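Local coordinates for protein carboxynorspermidine decarboxylase (Campylobacter jejuni subsp. jejuni 81116, PDB 3N29) that probably catalyses the pyridoxal-phosphate-dependent decarboxylation of carboxynorspermidine to the polyamine norspermidine, at residues K153-S165 against G176-F188. Numbering follows the deposited sequence.
Sequences KNSLGLRCNVEFS and GRYSRLGIRAKDF
Arg-159 of barrel strand 155-159 lies against Leu-181 and Gly-182 of the loop that follows; the setting is the beta/alpha-barrel of a PLP-dependent decarboxylase. With CG anti to the backbone N (chi1 176°) and an extended chain beyond it, the Arg-159 side chain runs past Gly-182 to reach Leu-181. CB and CG pass over Gly-182 CA, CG coming to 3.7 Å, and CD lies beside Gly-182 N. At the tip the guanidinium lays one face on Leu-181, whose CB sits 3.7 Å from Arg-159 CZ, above the centre of the group, while Leu-181 CD1 approaches NH1 and NH2. NH2 donates to His-202 O, which anchors the guanidinium beside the PLP pocket; the Arg-159 side chain is about 4 Å from the bound cofactor at the nearest atoms. Gly-182, with positive phi, brings its CA to 3.2 Å from Arg-159 O, close against the backbone of Cys-160 and Asn-161.

The backbones join at a single bridge, Cys-160 with Ile-183. Ile-183 N donates to Arg-159 O, and Asn-161 N donates to Ile-183 O in a nearly straight bond (174°). On one side, Leu-158 CD2 touches Ile-183 CD1, and Leu-158 CD1 and Cys-160 SG both come obliquely to the Phe-188 ring; Phe-223 and Trp-226 add to this cluster. Farther along, the Glu-163 carboxylate crosses the aliphatic part of Arg-184, CD to CD 3.5 Å, too far at its charged end for a salt bridge. One water donates to Asn-161 O and Glu-163 OE1 and accepts from Ala-185 N. Near Asn-291 of the second subunit, Asn-161 ND2 donates to two more waters: one, 2.9 Å from ND2, donates to Ser-179 O and Gly-182 O; the other donates to Gly-176 O.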
ATOM      1  N   LYS A 153       9.727  -1.351  35.009  1.00 19.70           N
ATOM      2  CA  LYS A 153       8.350  -1.450  35.508  1.00 20.04           C
ATOM      3  C   LYS A 153       7.457  -2.280  34.585  1.00 19.50           C
ATOM      4  O   LYS A 153       6.272  -2.445  34.833  1.00 19.10           O
ATOM      5  CB  LYS A 153       7.803  -0.033  35.733  1.00 20.86           C
ATOM      6  CG  LYS A 153       8.444   0.631  36.985  1.00 23.50           C
ATOM      7  CD  LYS A 153       7.909   2.037  37.268  1.00 29.38           C
ATOM      8  CE  LYS A 153       8.509   2.616  38.554  1.00 32.20           C
ATOM      9  NZ  LYS A 153       8.051   4.022  38.729  1.00 35.20           N
ATOM     10  N   ASN A 154       8.026  -2.821  33.515  1.00 17.91           N
ATOM     11  CA  ASN A 154       7.278  -3.640  32.580  1.00 16.87           C
ATOM     12  C   ASN A 154       7.623  -5.117  32.764  1.00 17.37           C
ATOM     13  O   ASN A 154       8.717  -5.448  33.200  1.00 17.74           O
ATOM     14  CB  ASN A 154       7.691  -3.242  31.163  1.00 17.18           C
ATOM     15  CG  ASN A 154       7.691  -1.741  30.960  1.00 17.41           C
ATOM     16  OD1 ASN A 154       8.751  -1.106  30.928  1.00 19.73           O
ATOM     17  ND2 ASN A 154       6.532  -1.179  30.790  1.00 19.01           N
ATOM     18  N   SER A 155       6.734  -5.995  32.333  1.00 16.70           N
ATOM     19  CA  SER A 155       7.002  -7.424  32.335  1.00 15.79           C
ATOM     20  C   SER A 155       7.605  -7.784  31.003  1.00 15.47           C
ATOM     21  O   SER A 155       7.034  -7.515  29.934  1.00 16.37           O
ATOM     22  CB  SER A 155       5.697  -8.178  32.498  1.00 16.91           C
ATOM     23  OG  SER A 155       5.906  -9.544  32.716  1.00 16.65           O
ATOM     24  N   LEU A 156       8.761  -8.376  31.071  1.00 15.09           N
ATOM     25  CA  LEU A 156       9.621  -8.516  29.903  1.00 14.97           C
ATOM     26  C   LEU A 156       9.524  -9.928  29.397  1.00 14.33           C
ATOM     27  O   LEU A 156       9.541 -10.921  30.167  1.00 13.54           O
ATOM     28  CB  LEU A 156      11.061  -8.183  30.242  1.00 14.45           C
ATOM     29  CG  LEU A 156      11.389  -6.808  30.802  1.00 14.70           C
ATOM     30  CD1 LEU A 156      12.928  -6.770  30.994  1.00 17.55           C
ATOM     31  CD2 LEU A 156      10.844  -5.657  29.925  1.00 14.74           C
ATOM     32  N   GLY A 157       9.378 -10.034  28.083  1.00 14.99           N
ATOM     33  CA  GLY A 157       9.363 -11.335  27.421  1.00 13.95           C
ATOM     34  C   GLY A 157      10.374 -11.382  26.292  1.00 14.54           C
ATOM     35  O   GLY A 157      10.901 -10.331  25.846  1.00 14.68           O
ATOM     36  N   LEU A 158      10.645 -12.593  25.827  1.00 13.79           N
ATOM     37  CA  LEU A 158      11.427 -12.827  24.611  1.00 15.01           C
ATOM     38  C   LEU A 158      10.653 -13.621  23.575  1.00 15.79           C
ATOM     39  O   LEU A 158       9.980 -14.612  23.906  1.00 15.53           O
ATOM     40  CB  LEU A 158      12.708 -13.584  24.917  1.00 15.80           C
ATOM     41  CG  LEU A 158      13.668 -12.885  25.901  1.00 17.02           C
ATOM     42  CD1 LEU A 158      14.707 -13.873  26.412  1.00 17.62           C
ATOM     43  CD2 LEU A 158      14.328 -11.580  25.326  1.00 17.41           C
ATOM     44  N   ARG A 159      10.824 -13.241  22.310  1.00 15.35           N
ATOM     45  CA  ARG A 159      10.198 -13.965  21.233  1.00 16.58           C
ATOM     46  C   ARG A 159      11.101 -15.115  20.813  1.00 15.47           C
ATOM     47  O   ARG A 159      12.307 -14.946  20.662  1.00 15.05           O
ATOM     48  CB  ARG A 159       9.879 -13.065  20.057  1.00 16.36           C
ATOM     49  CG  ARG A 159       9.318 -13.885  18.919  1.00 19.31           C
ATOM     50  CD  ARG A 159       8.671 -13.036  17.864  1.00 19.37           C
ATOM     51  NE  ARG A 159       8.025 -13.779  16.783  1.00 17.94           N
ATOM     52  CZ  ARG A 159       7.398 -13.212  15.751  1.00 18.72           C
ATOM     53  NH1 ARG A 159       7.372 -11.893  15.626  1.00 20.80           N
ATOM     54  NH2 ARG A 159       6.808 -13.956  14.823  1.00 17.78           N
ATOM     55  N   CYS A 160      10.497 -16.278  20.645  1.00 14.89           N
ATOM     56  CA  CYS A 160      11.178 -17.540  20.336  1.00 15.22           C
ATOM     57  C   CYS A 160      10.937 -17.888  18.862  1.00 14.86           C
ATOM     58  O   CYS A 160       9.794 -17.833  18.382  1.00 16.32           O
ATOM     59  CB  CYS A 160      10.567 -18.610  21.188  1.00 15.50           C
ATOM     60  SG  CYS A 160      10.852 -18.280  22.956  1.00 16.51           S
ATOM     61  N   ASN A 161      12.003 -18.223  18.157  1.00 15.42           N
ATOM     62  CA  ASN A 161      11.922 -18.636  16.766  1.00 17.15           C
ATOM     63  C   ASN A 161      11.669 -20.126  16.838  1.00 18.47           C
ATOM     64  O   ASN A 161      12.537 -20.863  17.169  1.00 18.17           O
ATOM     65  CB  ASN A 161      13.221 -18.341  16.022  1.00 16.44           C
ATOM     66  CG  ASN A 161      13.183 -18.798  14.581  1.00 18.92           C
ATOM     67  OD1 ASN A 161      12.353 -19.652  14.234  1.00 17.80           O
ATOM     68  ND2 ASN A 161      14.108 -18.246  13.711  1.00 17.23           N
ATOM     69  N   VAL A 162      10.478 -20.581  16.538  1.00 21.43           N
ATOM     70  CA  VAL A 162      10.224 -21.996  16.719  1.00 24.92           C
ATOM     71  C   VAL A 162      10.766 -22.867  15.595  1.00 29.16           C
ATOM     72  O   VAL A 162      11.029 -24.080  15.826  1.00 29.78           O
ATOM     73  CB  VAL A 162       8.769 -22.235  17.008  1.00 25.00           C
ATOM     74  CG1 VAL A 162       8.458 -23.725  17.008  1.00 23.40           C
ATOM     75  CG2 VAL A 162       8.483 -21.606  18.363  1.00 22.96           C
ATOM     76  N   GLU A 163      11.043 -22.266  14.419  1.00 33.70           N
ATOM     77  CA  GLU A 163      11.735 -23.000  13.320  1.00 36.98           C
ATOM     78  C   GLU A 163      10.917 -24.213  12.840  1.00 39.58           C
ATOM     79  O   GLU A 163      11.307 -25.368  13.016  1.00 40.14           O
ATOM     80  CB  GLU A 163      13.146 -23.481  13.735  1.00 37.07           C
ATOM     81  CG  GLU A 163      14.224 -22.404  14.044  1.00 39.13           C
ATOM     82  CD  GLU A 163      15.639 -23.020  14.135  1.00 41.94           C
ATOM     83  OE1 GLU A 163      16.135 -23.392  15.252  1.00 44.42           O
ATOM     84  OE2 GLU A 163      16.242 -23.164  13.052  1.00 43.89           O
ATOM     85  N   PHE A 164       9.786 -23.935  12.216  1.00 43.52           N
ATOM     86  CA  PHE A 164       8.859 -24.986  11.834  1.00 46.04           C
ATOM     87  C   PHE A 164       8.087 -24.621  10.553  1.00 47.61           C
ATOM     88  O   PHE A 164       7.926 -23.443  10.234  1.00 48.79           O
ATOM     89  CB  PHE A 164       7.916 -25.273  13.019  1.00 46.47           C
ATOM     90  CG  PHE A 164       7.093 -26.524  12.851  1.00 48.12           C
ATOM     91  CD1 PHE A 164       7.712 -27.748  12.529  1.00 48.38           C
ATOM     92  CD2 PHE A 164       5.701 -26.480  13.005  1.00 48.03           C
ATOM     93  CE1 PHE A 164       6.960 -28.911  12.366  1.00 49.40           C
ATOM     94  CE2 PHE A 164       4.943 -27.632  12.832  1.00 48.68           C
ATOM     95  CZ  PHE A 164       5.579 -28.865  12.513  1.00 49.56           C
ATOM     96  N   SER A 165       7.644 -25.640   9.809  1.00 49.25           N
ATOM     97  CA  SER A 165       6.859 -25.444   8.582  1.00 49.47           C
ATOM     98  C   SER A 165       5.403 -25.147   8.945  1.00 49.75           C
ATOM     99  O   SER A 165       4.574 -24.882   8.075  1.00 49.82           O
ATOM    100  CB  SER A 165       6.925 -26.696   7.703  1.00 49.68           C
ATOM    101  OG  SER A 165       6.231 -27.779   8.315  1.00 49.87           O
ATOM    102  N   GLY A 176      10.319 -19.492   6.508  1.00 30.54           N
ATOM    103  CA  GLY A 176      10.847 -19.849   7.835  1.00 29.95           C
ATOM    104  C   GLY A 176      12.373 -19.798   7.942  1.00 29.44           C
ATOM    105  O   GLY A 176      12.923 -19.379   8.968  1.00 29.34           O
ATOM    106  N   ARG A 177      13.067 -20.229   6.891  1.00 28.43           N
ATOM    107  CA  ARG A 177      14.525 -20.256   6.927  1.00 27.47           C
ATOM    108  C   ARG A 177      15.028 -18.820   6.881  1.00 25.71           C
ATOM    109  O   ARG A 177      14.462 -17.983   6.200  1.00 24.52           O
ATOM    110  CB  ARG A 177      15.076 -21.022   5.760  1.00 28.04           C
ATOM    111  CG  ARG A 177      16.505 -21.503   6.016  1.00 29.52           C
ATOM    112  CD  ARG A 177      17.049 -22.429   4.924  1.00 30.71           C
ATOM    113  NE  ARG A 177      18.311 -23.024   5.377  1.00 31.07           N
ATOM    114  CZ  ARG A 177      19.166 -23.669   4.591  1.00 31.46           C
ATOM    115  NH1 ARG A 177      18.896 -23.820   3.295  1.00 30.70           N
ATOM    116  NH2 ARG A 177      20.289 -24.143   5.094  1.00 28.71           N
ATOM    117  N   TYR A 178      16.064 -18.538   7.644  1.00 23.88           N
ATOM    118  CA  TYR A 178      16.645 -17.181   7.705  1.00 22.17           C
ATOM    119  C   TYR A 178      15.745 -16.158   8.390  1.00 19.96           C
ATOM    120  O   TYR A 178      16.020 -14.988   8.315  1.00 18.46           O
ATOM    121  CB  TYR A 178      17.029 -16.651   6.317  1.00 22.10           C
ATOM    122  CG  TYR A 178      17.813 -17.621   5.460  1.00 23.93           C
ATOM    123  CD1 TYR A 178      18.940 -18.273   5.962  1.00 25.48           C
ATOM    124  CD2 TYR A 178      17.453 -17.862   4.156  1.00 24.26           C
ATOM    125  CE1 TYR A 178      19.673 -19.154   5.175  1.00 24.47           C
ATOM    126  CE2 TYR A 178      18.135 -18.755   3.387  1.00 25.81           C
ATOM    127  CZ  TYR A 178      19.261 -19.385   3.895  1.00 27.61           C
ATOM    128  OH  TYR A 178      19.967 -20.237   3.092  1.00 27.02           O
ATOM    129  N   SER A 179      14.679 -16.597   9.056  1.00 18.10           N
ATOM    130  CA  SER A 179      13.786 -15.637   9.699  1.00 17.33           C
ATOM    131  C   SER A 179      14.531 -14.811  10.744  1.00 16.54           C
ATOM    132  O   SER A 179      15.323 -15.314  11.576  1.00 16.02           O
ATOM    133  CB  SER A 179      12.559 -16.311  10.368  1.00 16.93           C
ATOM    134  OG  SER A 179      11.803 -15.318  11.096  1.00 17.82           O
ATOM    135  N   ARG A 180      14.205 -13.520  10.726  1.00 15.60           N
ATOM    136  CA  ARG A 180      14.733 -12.572  11.633  1.00 15.66           C
ATOM    137  C   ARG A 180      13.911 -12.483  12.863  1.00 15.42           C
ATOM    138  O   ARG A 180      14.269 -11.734  13.721  1.00 15.78           O
ATOM    139  CB  ARG A 180      14.819 -11.164  10.976  1.00 16.33           C
ATOM    140  CG  ARG A 180      13.478 -10.495  10.870  1.00 15.72           C
ATOM    141  CD  ARG A 180      13.504  -9.414   9.788  1.00 15.30           C
ATOM    142  NE  ARG A 180      12.319  -8.585   9.884  1.00 15.40           N
ATOM    143  CZ  ARG A 180      11.112  -8.955   9.483  1.00 16.04           C
ATOM    144  NH1 ARG A 180      10.936 -10.151   8.962  1.00 14.92           N
ATOM    145  NH2 ARG A 180      10.102  -8.124   9.614  1.00 18.08           N
ATOM    146  N   LEU A 181      12.796 -13.223  12.965  1.00 16.41           N
ATOM    147  CA  LEU A 181      11.854 -13.040  14.089  1.00 15.50           C
ATOM    148  C   LEU A 181      12.064 -14.131  15.129  1.00 16.13           C
ATOM    149  O   LEU A 181      11.994 -15.343  14.848  1.00 15.44           O
ATOM    150  CB  LEU A 181      10.425 -13.030  13.609  1.00 15.32           C
ATOM    151  CG  LEU A 181      10.106 -12.028  12.484  1.00 16.15           C
ATOM    152  CD1 LEU A 181       8.711 -12.271  11.864  1.00 18.10           C
ATOM    153  CD2 LEU A 181      10.243 -10.653  13.015  1.00 15.42           C
ATOM    154  N   GLY A 182      12.333 -13.653  16.337  1.00 14.26           N
ATOM    155  CA  GLY A 182      12.653 -14.481  17.496  1.00 14.09           C
ATOM    156  C   GLY A 182      14.083 -14.968  17.603  1.00 13.42           C
ATOM    157  O   GLY A 182      14.865 -14.933  16.656  1.00 13.37           O
ATOM    158  N   ILE A 183      14.365 -15.531  18.777  1.00 14.41           N
ATOM    159  CA  ILE A 183      15.628 -16.125  19.152  1.00 14.17           C
ATOM    160  C   ILE A 183      15.495 -17.680  19.062  1.00 13.92           C
ATOM    161  O   ILE A 183      14.459 -18.253  19.525  1.00 14.39           O
ATOM    162  CB  ILE A 183      15.902 -15.664  20.646  1.00 16.19           C
ATOM    163  CG1 ILE A 183      15.907 -14.126  20.770  1.00 18.28           C
ATOM    164  CG2 ILE A 183      17.183 -16.231  21.239  1.00 14.86           C
ATOM    165  CD1 ILE A 183      15.735 -13.694  22.243  1.00 17.58           C
ATOM    166  N   ARG A 184      16.481 -18.361  18.455  1.00 13.22           N
ATOM    167  CA  ARG A 184      16.464 -19.811  18.288  1.00 13.66           C
ATOM    168  C   ARG A 184      16.882 -20.421  19.638  1.00 13.78           C
ATOM    169  O   ARG A 184      17.552 -19.763  20.461  1.00 12.05           O
ATOM    170  CB  ARG A 184      17.361 -20.276  17.145  1.00 14.69           C
ATOM    171  CG  ARG A 184      16.867 -19.858  15.793  1.00 15.54           C
ATOM    172  CD  ARG A 184      17.819 -20.283  14.668  1.00 18.26           C
ATOM    173  NE  ARG A 184      19.088 -19.579  14.796  1.00 25.23           N
ATOM    174  CZ  ARG A 184      20.216 -19.941  14.166  1.00 28.61           C
ATOM    175  NH1 ARG A 184      20.226 -20.957  13.317  1.00 28.05           N
ATOM    176  NH2 ARG A 184      21.327 -19.246  14.343  1.00 29.43           N
ATOM    177  N   ALA A 185      16.417 -21.626  19.897  1.00 15.05           N
ATOM    178  CA  ALA A 185      16.549 -22.221  21.270  1.00 16.07           C
ATOM    179  C   ALA A 185      18.020 -22.359  21.730  1.00 16.91           C
ATOM    180  O   ALA A 185      18.342 -22.185  22.891  1.00 17.88           O
ATOM    181  CB  ALA A 185      15.844 -23.572  21.324  1.00 15.88           C
ATOM    182  N   LYS A 186      18.926 -22.595  20.808  1.00 17.54           N
ATOM    183  CA  LYS A 186      20.345 -22.740  21.150  1.00 18.35           C
ATOM    184  C   LYS A 186      20.948 -21.457  21.750  1.00 19.48           C
ATOM    185  O   LYS A 186      21.917 -21.493  22.546  1.00 16.84           O
ATOM    186  CB  LYS A 186      21.136 -23.138  19.911  1.00 19.76           C
ATOM    187  CG  LYS A 186      21.230 -22.018  18.833  1.00 19.61           C
ATOM    188  CD  LYS A 186      21.871 -22.595  17.586  1.00 24.66           C
ATOM    189  CE  LYS A 186      22.380 -21.585  16.631  1.00 24.56           C
ATOM    190  NZ  LYS A 186      23.490 -22.263  15.833  1.00 28.49           N
ATOM    191  N   ASP A 187      20.363 -20.314  21.397  1.00 18.55           N
ATOM    192  CA  ASP A 187      20.845 -19.080  21.930  1.00 20.24           C
ATOM    193  C   ASP A 187      20.286 -18.773  23.326  1.00 21.04           C
ATOM    194  O   ASP A 187      20.705 -17.817  23.940  1.00 22.51           O
ATOM    195  CB  ASP A 187      20.550 -17.971  20.936  1.00 19.62           C
ATOM    196  CG  ASP A 187      21.381 -18.107  19.685  1.00 21.43           C
ATOM    197  OD1 ASP A 187      22.407 -18.851  19.658  1.00 22.43           O
ATOM    198  OD2 ASP A 187      20.989 -17.503  18.702  1.00 21.81           O
ATOM    199  N   PHE A 188      19.401 -19.617  23.839  1.00 21.83           N
ATOM    200  CA  PHE A 188      18.974 -19.508  25.244  1.00 22.60           C
ATOM    201  C   PHE A 188      19.949 -20.152  26.197  1.00 23.45           C
ATOM    202  O   PHE A 188      19.893 -19.914  27.403  1.00 22.67           O
ATOM    203  CB  PHE A 188      17.588 -20.126  25.452  1.00 23.19           C
ATOM    204  CG  PHE A 188      16.459 -19.211  25.099  1.00 25.72           C
ATOM    205  CD1 PHE A 188      15.589 -18.767  26.055  1.00 27.26           C
ATOM    206  CD2 PHE A 188      16.281 -18.782  23.786  1.00 26.80           C
ATOM    207  CE1 PHE A 188      14.561 -17.908  25.722  1.00 30.73           C
ATOM    208  CE2 PHE A 188      15.230 -17.921  23.451  1.00 27.42           C
ATOM    209  CZ  PHE A 188      14.388 -17.485  24.425  1.00 28.20           C
TER
HETATM  210  O   HOH W   1      14.748 -22.711  17.880  1.00 16.95           O
HETATM  211  O   HOH W   2      15.793 -15.893  14.223  1.00 17.18           O
HETATM  212  O   HOH W   3      14.555 -19.828  11.132  1.00 19.64           O